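Local coordinates for protein cysteine hydrolase (Staphylococcus aureus, PDB 6KUA) that is a zinc-bound nicotinamidase of the isochorismatase family that probably hydrolyses nicotinamide to nicotinate and ammonia, at residues A[50-55]-A[113-118]. Numbering follows the deposited sequence.
Sequences FFLMDL and TPLDSL
In the alpha/beta fold of the isochorismatase family, the first turn of helix 115-121 packs on one face of the five-stranded parallel sheet, here through F50 and L52 of strand 48-54, with L115 and L118 as the helix side of an apolar interface. The main contact is a CH-pi one: methyl CD1 of L115 sits over a face of the F50 ring, 4.0 Å from its centroid and 29° off the ring normal, and is closest to the CD2 corner, 3.6 Å from F50 CD2. L115 reaches this place because its CG is anti to the backbone N (chi1 179°), which brings the branch end nearer the strand than its CB direction alone suggests. Its other methyl, CD2, turns to L52, whose CD2 lies 4.1 Å from L115 CD2 as the two side chains cross at about a right angle. One turn on, L118 approaches the ring obliquely, with CB 4.0 Å from F50 CE2. The F50 ring also stacks with the H100 ring, while I102 of strand 99-104 touches both L52 and L118. This buried packing lies away from the metal, the side chain of L52 being about 12 Å from the bound zinc ion. An ST turn leads into the helix: the backbone N of L115 donates to T113 OG1 at 3.3 Å and 162°.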
loop_
_atom_site.group_PDB
_atom_site.type_symbol
_atom_site.label_atom_id
_atom_site.label_comp_id
_atom_site.label_asym_id
_atom_site.label_seq_id
_atom_site.Cartn_x
_atom_site.Cartn_y
_atom_site.Cartn_z
ATOM N N PHE A 50 -1.294 4.523 -20.364
ATOM C CA PHE A 50 -0.417 5.084 -19.343
ATOM C C PHE A 50 1.020 4.826 -19.766
ATOM O O PHE A 50 1.409 3.670 -19.973
ATOM C CB PHE A 50 -0.702 4.475 -17.968
ATOM C CG PHE A 50 -2.102 4.720 -17.467
ATOM C CD1 PHE A 50 -3.178 4.014 -17.990
ATOM C CD2 PHE A 50 -2.337 5.647 -16.453
ATOM C CE1 PHE A 50 -4.481 4.237 -17.535
ATOM C CE2 PHE A 50 -3.636 5.879 -15.976
ATOM C CZ PHE A 50 -4.708 5.175 -16.513
ATOM N N PHE A 51 1.793 5.902 -19.931
ATOM C CA PHE A 51 3.226 5.807 -20.161
ATOM C C PHE A 51 3.931 5.966 -18.818
ATOM O O PHE A 51 3.816 7.016 -18.174
ATOM C CB PHE A 51 3.686 6.862 -21.173
ATOM C CG PHE A 51 3.122 6.659 -22.559
ATOM C CD1 PHE A 51 1.879 7.160 -22.894
ATOM C CD2 PHE A 51 3.835 5.950 -23.518
ATOM C CE1 PHE A 51 1.348 6.967 -24.179
ATOM C CE2 PHE A 51 3.326 5.754 -24.783
ATOM C CZ PHE A 51 2.078 6.263 -25.120
ATOM N N LEU A 52 4.606 4.905 -18.376
ATOM C CA LEU A 52 5.227 4.839 -17.058
ATOM C C LEU A 52 6.738 4.909 -17.221
ATOM O O LEU A 52 7.323 4.079 -17.924
ATOM C CB LEU A 52 4.820 3.561 -16.333
ATOM C CG LEU A 52 3.338 3.645 -15.984
ATOM C CD1 LEU A 52 2.590 2.416 -16.481
ATOM C CD2 LEU A 52 3.188 3.833 -14.488
ATOM N N MET A 53 7.368 5.885 -16.561
ATOM C CA MET A 53 8.759 6.223 -16.847
ATOM C C MET A 53 9.573 6.448 -15.581
ATOM O O MET A 53 9.211 7.275 -14.743
ATOM C CB MET A 53 8.831 7.475 -17.725
ATOM C CG MET A 53 8.169 7.282 -19.081
ATOM S SD MET A 53 9.193 6.273 -20.160
ATOM C CE MET A 53 10.797 6.791 -19.576
ATOM N N ASP A 54 10.673 5.712 -15.468
ATOM C CA ASP A 54 11.667 5.933 -14.428
ATOM C C ASP A 54 12.018 7.410 -14.305
ATOM O O ASP A 54 12.354 8.071 -15.293
ATOM C CB ASP A 54 12.932 5.127 -14.745
ATOM C CG ASP A 54 13.085 3.905 -13.859
ATOM O OD1 ASP A 54 12.665 3.977 -12.674
ATOM O OD2 ASP A 54 13.619 2.875 -14.349
ATOM N N LEU A 55 11.901 7.927 -13.089
ATOM C CA LEU A 55 12.347 9.271 -12.764
ATOM C C LEU A 55 13.765 9.181 -12.222
ATOM O O LEU A 55 14.056 8.315 -11.394
ATOM C CB LEU A 55 11.420 9.914 -11.730
ATOM C CG LEU A 55 11.625 11.412 -11.495
ATOM C CD1 LEU A 55 11.988 12.096 -12.798
ATOM C CD2 LEU A 55 10.397 12.058 -10.874
ATOM N N THR A 113 3.006 5.494 -6.731
ATOM C CA THR A 113 2.338 6.230 -7.794
ATOM C C THR A 113 0.827 6.172 -7.603
ATOM O O THR A 113 0.321 5.361 -6.823
ATOM C CB THR A 113 2.689 5.667 -9.179
ATOM O OG1 THR A 113 1.970 4.437 -9.358
ATOM C CG2 THR A 113 4.227 5.451 -9.329
ATOM N N PRO A 114 0.080 7.038 -8.279
ATOM C CA PRO A 114 -1.382 6.955 -8.207
ATOM C C PRO A 114 -1.995 6.025 -9.257
ATOM O O PRO A 114 -3.192 6.128 -9.547
ATOM C CB PRO A 114 -1.813 8.403 -8.443
ATOM C CG PRO A 114 -0.748 8.944 -9.363
ATOM C CD PRO A 114 0.534 8.262 -8.968
ATOM N N LEU A 115 -1.198 5.123 -9.835
ATOM C CA LEU A 115 -1.678 4.330 -10.968
ATOM C C LEU A 115 -2.931 3.536 -10.608
ATOM O O LEU A 115 -3.930 3.575 -11.331
ATOM C CB LEU A 115 -0.578 3.399 -11.471
ATOM C CG LEU A 115 -1.003 2.499 -12.640
ATOM C CD1 LEU A 115 -1.405 3.349 -13.859
ATOM C CD2 LEU A 115 0.130 1.519 -12.990
ATOM N N ASP A 116 -2.902 2.810 -9.491
ATOM C CA ASP A 116 -4.054 1.988 -9.125
ATOM C C ASP A 116 -5.305 2.848 -8.970
ATOM O O ASP A 116 -6.380 2.509 -9.492
ATOM C CB ASP A 116 -3.747 1.209 -7.842
ATOM C CG ASP A 116 -4.922 0.370 -7.348
ATOM O OD1 ASP A 116 -5.631 -0.241 -8.184
ATOM O OD2 ASP A 116 -5.120 0.302 -6.104
ATOM N N SER A 117 -5.180 3.982 -8.273
ATOM C CA SER A 117 -6.354 4.825 -8.066
ATOM C C SER A 117 -6.854 5.425 -9.377
ATOM O O SER A 117 -8.068 5.572 -9.561
ATOM C CB SER A 117 -6.044 5.932 -7.060
ATOM O OG SER A 117 -5.324 6.955 -7.709
ATOM N N LEU A 118 -5.939 5.759 -10.295
ATOM C CA LEU A 118 -6.341 6.251 -11.608
ATOM C C LEU A 118 -7.113 5.200 -12.394
ATOM O O LEU A 118 -8.113 5.518 -13.046
ATOM C CB LEU A 118 -5.116 6.687 -12.399
ATOM C CG LEU A 118 -4.475 8.004 -11.946
ATOM C CD1 LEU A 118 -3.100 8.170 -12.605
ATOM C CD2 LEU A 118 -5.381 9.196 -12.269
#